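Local atomic coordinates of diacylglycerol lipase (Aspergillus oryzae, PDB entry 5XK2), a protein that probably hydrolyses the ester bonds of mono- and diacylglycerols, releasing fatty acids. Residues T28-P31 and N32-V35; A123-V126 and V127-R130; I132-L135 and D136-K139. All blocks are in the same frame, centred on the assembly; numbering follows the deposited sequence.

All three contacts are local, and all lie in the alpha/beta-hydrolase fold of a class 3 lipase. Contact 1 is the start of the short helix 31-34, just after helix 14-27. Contacts 2 and 3 follow one another along helix 118-138, their centres about 14 Å apart, with only Ile131 between them. Contact 1 stays clear of both: its centre is about 17 Å from that of contact 2 and about 21 Å from that of contact 3, with nearest atoms about 8 and 12 Å away. It is contact 1 that reaches the probable active site, where Tyr29 touches Ser153, the likely nucleophile of a Ser153-His268-Asp206 triad.

Contact 1 (T28-P31 and N32-V35); sequences TYCP and NNYV
Tyr34 folds its ring back over Pro31, three residues earlier, at the start of the short helix 31-34. Its CG sits between the backbone N and the carbonyl carbon (chi1 58°), a position that brings the ring back over Pro31. Pro31 CA lies over one face, 3.7 Å from the ring centroid and displaced toward the rim, a CH-pi contact, while Pro31 CB adds an apolar touch on Tyr34 CZ. Thr28 O comes to the ring's edge, near its plane, 3.2 Å from Tyr34 CD2. At the far end of the ring, water 1 lies in its plane and joins Tyr34 OH to Tyr29 O, donating to the carbonyl at 2.7 Å.

Cys30 is the N-cap residue. Its carbonyl takes Asn33 N at 2.9 Å, and Tyr34 N only weakly. One residue on, Val35 N meets Pro31 O at 3.1 Å. Both asparagine amides come up to Cys30 CB, Asn32 OD1 at 3.2 Å and Asn33 ND2 from roughly a right angle to it. Both amide nitrogens have their hydrogen-bond partners elsewhere, Asn32 ND2 on Asn43 O and Asn33 ND2 on Ala27 O as well as Asn43 O. The SG of Cys30, meanwhile, is tied to Cys278 in a disulfide.

Tyr29 points away from all this, and its hydroxyl binds His152 ND1, next to the probable nucleophile Ser153. Thr28 O, buried against the ring edge, has no hydrogen-bond partner in the model. Chemically, then, the turn is held by short-range backbone bonds, two of them weak, supplemented by the disulfide, the asparagine amides and the Pro31-Tyr34 packing; together they fix a short helix that begins two residues after Tyr29, which touches the likely catalytic serine.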
loop_
_atom_site.group_PDB
_atom_site.type_symbol
_atom_site.label_atom_id
_atom_site.label_comp_id
_atom_site.label_asym_id
_atom_site.label_seq_id
_atom_site.Cartn_x
_atom_site.Cartn_y
_atom_site.Cartn_z
ATOM N N THR A 28 17.130 2.698 8.354
ATOM C CA THR A 28 17.099 2.929 6.904
ATOM C C THR A 28 15.856 3.667 6.449
ATOM O O THR A 28 15.810 4.136 5.321
ATOM C CB THR A 28 17.160 1.625 6.077
ATOM O OG1 THR A 28 15.964 0.858 6.276
ATOM C CG2 THR A 28 18.382 0.820 6.462
ATOM N N TYR A 29 14.843 3.756 7.314
ATOM C CA TYR A 29 13.632 4.518 6.971
ATOM C C TYR A 29 13.765 6.019 7.245
ATOM O O TYR A 29 12.958 6.803 6.752
ATOM C CB TYR A 29 12.429 3.991 7.737
ATOM C CG TYR A 29 11.956 2.647 7.248
ATOM C CD1 TYR A 29 11.114 2.548 6.159
ATOM C CD2 TYR A 29 12.347 1.477 7.888
ATOM C CE1 TYR A 29 10.657 1.305 5.708
ATOM C CE2 TYR A 29 11.897 0.232 7.454
ATOM C CZ TYR A 29 11.054 0.155 6.368
ATOM O OH TYR A 29 10.614 -1.081 5.948
ATOM N N CYS A 30 14.773 6.408 8.020
ATOM C CA CYS A 30 14.973 7.824 8.381
ATOM C C CYS A 30 15.693 8.541 7.261
ATOM O O CYS A 30 16.821 8.182 6.942
ATOM C CB CYS A 30 15.807 7.945 9.648
ATOM S SG CYS A 30 15.274 6.944 11.041
ATOM N N PRO A 31 15.070 9.570 6.676
ATOM C CA PRO A 31 15.721 10.236 5.542
ATOM C C PRO A 31 17.120 10.761 5.875
ATOM O O PRO A 31 18.013 10.666 5.032
ATOM C CB PRO A 31 14.757 11.380 5.212
ATOM C CG PRO A 31 13.415 10.835 5.654
ATOM C CD PRO A 31 13.716 10.097 6.928
ATOM N N ASN A 32 17.327 11.273 7.087
ATOM C CA ASN A 32 18.651 11.773 7.444
ATOM C C ASN A 32 19.746 10.720 7.316
ATOM O O ASN A 32 20.889 11.057 7.023
ATOM C CB ASN A 32 18.652 12.327 8.876
ATOM C CG ASN A 32 18.183 11.288 9.893
ATOM O OD1 ASN A 32 17.028 10.878 9.872
ATOM N ND2 ASN A 32 19.079 10.861 10.775
ATOM N N ASN A 33 19.414 9.449 7.553
ATOM C CA ASN A 33 20.440 8.415 7.495
ATOM C C ASN A 33 20.774 8.009 6.077
ATOM O O ASN A 33 21.925 7.690 5.792
ATOM C CB ASN A 33 20.009 7.174 8.289
ATOM C CG ASN A 33 19.948 7.430 9.781
ATOM O OD1 ASN A 33 20.759 8.190 10.332
ATOM N ND2 ASN A 33 18.975 6.808 10.450
ATOM N N TYR A 34 19.806 8.022 5.169
ATOM C CA TYR A 34 20.185 7.594 3.825
ATOM C C TYR A 34 20.607 8.728 2.885
ATOM O O TYR A 34 20.930 8.480 1.719
ATOM C CB TYR A 34 19.071 6.741 3.178
ATOM C CG TYR A 34 17.685 7.323 3.028
ATOM C CD1 TYR A 34 17.402 8.301 2.069
ATOM C CD2 TYR A 34 16.630 6.811 3.768
ATOM C CE1 TYR A 34 16.092 8.789 1.909
ATOM C CE2 TYR A 34 15.347 7.296 3.622
ATOM C CZ TYR A 34 15.079 8.268 2.696
ATOM O OH TYR A 34 13.793 8.721 2.557
ATOM N N VAL A 35 20.578 9.972 3.358
ATOM C CA VAL A 35 21.327 11.036 2.669
ATOM C C VAL A 35 22.591 11.485 3.412
ATOM O O VAL A 35 23.272 12.417 2.980
ATOM C CB VAL A 35 20.439 12.247 2.400
ATOM C CG1 VAL A 35 19.192 11.802 1.634
ATOM C CG2 VAL A 35 20.076 12.952 3.701
HETATM O O HOH W 1 11.872 6.730 4.229
#

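Contact 2 (A123-V126 and V127-R130); sequences AWKV and VRDR
Arg128 lays its aliphatic chain across the indole of Trp124, one helical turn earlier. Its CB stands over the centre of the six-membered ring, 3.8 Å from the centroid, in a CH-pi contact, and CG follows at 3.6 Å from Trp124 CZ2. The guanidinium is turned 74° from the indole plane, so it does not stack on it. Both polar ends go to one carboxylate: Arg128 NH1 forms a salt bridge with Asp165 OD2, and Trp124 NE1 donates to the same oxygen. Arg128 NE donates to water 3, which in turn donates to Lys125 O.

Trp124 O receives only weak bonds, from Val127 N and Arg128 N, and water stands in for the next two i to i+4 backbone bonds. Water 2 accepts from Asp129 N and donates to Lys125 O at 2.7 Å; water 4 accepts from Arg130 N and Arg130 NE and donates to Val126 O. That last carbonyl also takes Arg130 NH2 directly at 2.9 Å, with the oxygen near the guanidinium plane, the chain bent at chi3 (-76°) to bring the group back.

Trp124 also packs edge-to-face with Trp121 and reaches Ala162 and Leu166 of helix 154-168. Val127 turns to Phe88 of strand 83-89 and Phe63 of strand 58-65, while Arg130 lies on Leu61 and Phe63, so helix 118-138 packs on the sheet, with helix 154-168 against it.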
loop_
_atom_site.group_PDB
_atom_site.type_symbol
_atom_site.label_atom_id
_atom_site.label_comp_id
_atom_site.label_asym_id
_atom_site.label_seq_id
_atom_site.Cartn_x
_atom_site.Cartn_y
_atom_site.Cartn_z
ATOM N N ALA A 123 17.730 -3.676 -7.885
ATOM C CA ALA A 123 17.982 -2.718 -6.813
ATOM C C ALA A 123 19.388 -2.902 -6.234
ATOM O O ALA A 123 20.111 -1.930 -6.019
ATOM C CB ALA A 123 16.930 -2.854 -5.723
ATOM N N TRP A 124 19.775 -4.148 -5.978
ATOM C CA TRP A 124 21.104 -4.437 -5.460
ATOM C C TRP A 124 22.175 -4.051 -6.472
ATOM O O TRP A 124 23.182 -3.457 -6.114
ATOM C CB TRP A 124 21.215 -5.922 -5.108
ATOM C CG TRP A 124 22.619 -6.481 -5.005
ATOM C CD1 TRP A 124 23.126 -7.540 -5.710
ATOM C CD2 TRP A 124 23.675 -6.045 -4.130
ATOM N NE1 TRP A 124 24.424 -7.783 -5.338
ATOM C CE2 TRP A 124 24.784 -6.892 -4.361
ATOM C CE3 TRP A 124 23.789 -5.028 -3.168
ATOM C CZ2 TRP A 124 26.000 -6.748 -3.674
ATOM C CZ3 TRP A 124 24.985 -4.896 -2.479
ATOM C CH2 TRP A 124 26.078 -5.740 -2.740
ATOM N N LYS A 125 21.939 -4.388 -7.737
ATOM C CA LYS A 125 22.939 -4.106 -8.779
ATOM C C LYS A 125 23.242 -2.611 -8.922
ATOM O O LYS A 125 24.370 -2.245 -9.237
ATOM C CB LYS A 125 22.487 -4.659 -10.129
ATOM C CG LYS A 125 22.628 -6.153 -10.254
ATOM C CD LYS A 125 22.685 -6.545 -11.716
ATOM C CE LYS A 125 23.980 -6.077 -12.350
ATOM N NZ LYS A 125 23.903 -6.136 -13.835
ATOM N N VAL A 126 22.242 -1.771 -8.697
ATOM C CA VAL A 126 22.415 -0.320 -8.822
ATOM C C VAL A 126 23.377 0.211 -7.755
ATOM O O VAL A 126 24.119 1.159 -8.005
ATOM C CB VAL A 126 21.045 0.410 -8.727
ATOM C CG1 VAL A 126 21.225 1.913 -8.517
ATOM C CG2 VAL A 126 20.227 0.161 -9.988
ATOM N N VAL A 127 23.335 -0.357 -6.548
ATOM C CA VAL A 127 24.247 0.090 -5.493
ATOM C C VAL A 127 25.448 -0.815 -5.177
ATOM O O VAL A 127 26.285 -0.470 -4.334
ATOM C CB VAL A 127 23.461 0.349 -4.186
ATOM C CG1 VAL A 127 22.538 1.551 -4.360
ATOM C CG2 VAL A 127 22.653 -0.878 -3.781
ATOM N N ARG A 128 25.558 -1.960 -5.848
ATOM C CA ARG A 128 26.586 -2.945 -5.508
ATOM C C ARG A 128 28.026 -2.425 -5.579
ATOM O O ARG A 128 28.836 -2.674 -4.684
ATOM C CB ARG A 128 26.445 -4.168 -6.425
ATOM C CG ARG A 128 27.625 -5.106 -6.380
ATOM C CD ARG A 128 27.327 -6.429 -7.106
ATOM N NE ARG A 128 27.191 -6.252 -8.560
ATOM C CZ ARG A 128 26.907 -7.249 -9.395
ATOM N NH1 ARG A 128 26.722 -8.483 -8.920
ATOM N NH2 ARG A 128 26.817 -7.024 -10.701
ATOM N N ASP A 129 28.363 -1.737 -6.668
ATOM C CA ASP A 129 29.738 -1.284 -6.867
ATOM C C ASP A 129 30.196 -0.309 -5.774
ATOM O O ASP A 129 31.307 -0.440 -5.248
ATOM C CB ASP A 129 29.874 -0.640 -8.243
ATOM C CG ASP A 129 29.705 -1.645 -9.369
ATOM O OD1 ASP A 129 29.928 -2.853 -9.132
ATOM O OD2 ASP A 129 29.354 -1.227 -10.493
ATOM N N ARG A 130 29.333 0.642 -5.439
ATOM C CA ARG A 130 29.584 1.606 -4.358
ATOM C C ARG A 130 29.776 0.917 -3.021
ATOM O O ARG A 130 30.651 1.269 -2.238
ATOM C CB ARG A 130 28.417 2.570 -4.225
ATOM C CG ARG A 130 28.511 3.836 -4.975
ATOM C CD ARG A 130 27.155 4.492 -4.844
ATOM N NE ARG A 130 26.171 3.849 -5.704
ATOM C CZ ARG A 130 24.943 4.311 -5.882
ATOM N NH1 ARG A 130 24.548 5.392 -5.220
ATOM N NH2 ARG A 130 24.118 3.705 -6.720
HETATM O O HOH W 2 26.585 -0.725 -8.812
HETATM O O HOH W 3 26.517 -3.655 -10.453
HETATM O O HOH W 4 27.163 1.597 -7.202
#

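Contact 3 (I132-L135 and D136-K139); sequences IKTL and DELK
Lys133 and Glu137 form an i to i+4 salt bridge on an exposed side of this alpha-helix. Lys133 NZ meets Glu137 OE2 at 2.9 Å, on the syn side of the carboxylate and 18° out of its plane. The lysine CG is anti to the backbone N (chi1 177°), and the long chain runs out extended before bending at its last torsion to present NZ. The other carboxylate oxygen, Glu137 OE1, is bridged by water 5 to Thr134 OG1; this water donates to both, while Arg130 O also bonds that hydroxyl.

Backbone bonds are regular at first. Asp136 N reaches Ile132 O at 2.9 Å, Glu137 N reaches Lys133 O at 3.0 Å and Leu138 N reaches Thr134 O. Toward the end they weaken, with Lys139 N and Leu138 N both making weak bonds to Leu135 O.

Apolar contact is slight: Thr134 CG2 lies alongside Leu138 CD1 at 3.8 Å. These two side chains, with Leu135, face the sheet. Thr134 rests on Lys60, Leu61 and Val75, Leu135 on Ile84 and Val86, and Leu138 on Lys60, Ile84, Val75 and Val77, so the last turns of helix 118-138 pack against strands 58-65, 71-78 and 83-89.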
loop_
_atom_site.group_PDB
_atom_site.type_symbol
_atom_site.label_atom_id
_atom_site.label_comp_id
_atom_site.label_asym_id
_atom_site.label_seq_id
_atom_site.Cartn_x
_atom_site.Cartn_y
_atom_site.Cartn_z
ATOM N N ILE A 132 30.628 -2.337 -2.410
ATOM C CA ILE A 132 31.850 -3.118 -2.398
ATOM C C ILE A 132 33.076 -2.216 -2.258
ATOM O O ILE A 132 34.002 -2.534 -1.503
ATOM C CB ILE A 132 31.943 -3.976 -3.665
ATOM C CG1 ILE A 132 30.895 -5.087 -3.587
ATOM C CG2 ILE A 132 33.351 -4.569 -3.831
ATOM C CD1 ILE A 132 30.795 -5.911 -4.841
ATOM N N LYS A 133 33.052 -1.079 -2.954
ATOM C CA LYS A 133 34.139 -0.103 -2.854
ATOM C C LYS A 133 34.322 0.303 -1.404
ATOM O O LYS A 133 35.439 0.348 -0.880
ATOM C CB LYS A 133 33.851 1.126 -3.717
ATOM C CG LYS A 133 34.922 2.230 -3.617
ATOM C CD LYS A 133 34.423 3.519 -4.269
ATOM C CE LYS A 133 35.530 4.572 -4.432
ATOM N NZ LYS A 133 35.461 5.679 -3.423
ATOM N N THR A 134 33.196 0.567 -0.750
ATOM C CA THR A 134 33.220 0.997 0.644
ATOM C C THR A 134 33.677 -0.114 1.587
ATOM O O THR A 134 34.459 0.139 2.505
ATOM C CB THR A 134 31.835 1.522 1.072
ATOM O OG1 THR A 134 31.475 2.640 0.241
ATOM C CG2 THR A 134 31.865 1.979 2.533
ATOM N N LEU A 135 33.203 -1.350 1.382
ATOM C CA LEU A 135 33.658 -2.457 2.208
ATOM C C LEU A 135 35.183 -2.609 2.098
ATOM O O LEU A 135 35.874 -2.804 3.093
ATOM C CB LEU A 135 32.964 -3.767 1.797
ATOM C CG LEU A 135 31.460 -3.805 2.090
ATOM C CD1 LEU A 135 30.863 -5.133 1.622
ATOM C CD2 LEU A 135 31.200 -3.617 3.570
ATOM N N ASP A 136 35.682 -2.490 0.873
ATOM C CA ASP A 136 37.114 -2.636 0.625
ATOM C C ASP A 136 37.912 -1.515 1.320
ATOM O O ASP A 136 38.972 -1.769 1.906
ATOM C CB ASP A 136 37.385 -2.665 -0.879
ATOM C CG ASP A 136 36.920 -3.971 -1.542
ATOM O OD1 ASP A 136 36.469 -4.902 -0.832
ATOM O OD2 ASP A 136 37.025 -4.054 -2.784
ATOM N N GLU A 137 37.389 -0.294 1.287
ATOM C CA GLU A 137 38.048 0.835 1.952
ATOM C C GLU A 137 38.077 0.630 3.473
ATOM O O GLU A 137 39.045 0.991 4.134
ATOM C CB GLU A 137 37.345 2.150 1.604
ATOM C CG GLU A 137 37.547 2.591 0.157
ATOM C CD GLU A 137 36.617 3.705 -0.261
ATOM O OE1 GLU A 137 35.684 4.026 0.509
ATOM O OE2 GLU A 137 36.835 4.275 -1.357
ATOM N N LEU A 138 37.015 0.048 4.024
ATOM C CA LEU A 138 36.915 -0.111 5.469
ATOM C C LEU A 138 37.742 -1.268 6.004
ATOM O O LEU A 138 38.063 -1.316 7.183
ATOM C CB LEU A 138 35.447 -0.305 5.874
ATOM C CG LEU A 138 34.619 0.959 5.735
ATOM C CD1 LEU A 138 33.129 0.621 5.890
ATOM C CD2 LEU A 138 35.060 1.960 6.812
ATOM N N LYS A 139 38.101 -2.206 5.142
ATOM C CA LYS A 139 38.713 -3.437 5.628
ATOM C C LYS A 139 40.029 -3.255 6.407
ATOM O O LYS A 139 40.171 -3.820 7.488
ATOM C CB LYS A 139 38.943 -4.401 4.450
ATOM C CG LYS A 139 39.543 -5.738 4.851
ATOM C CD LYS A 139 38.480 -6.692 5.321
ATOM C CE LYS A 139 38.926 -8.137 5.138
ATOM N NZ LYS A 139 39.459 -8.690 6.402
HETATM O O HOH W 5 32.947 4.955 -0.007
#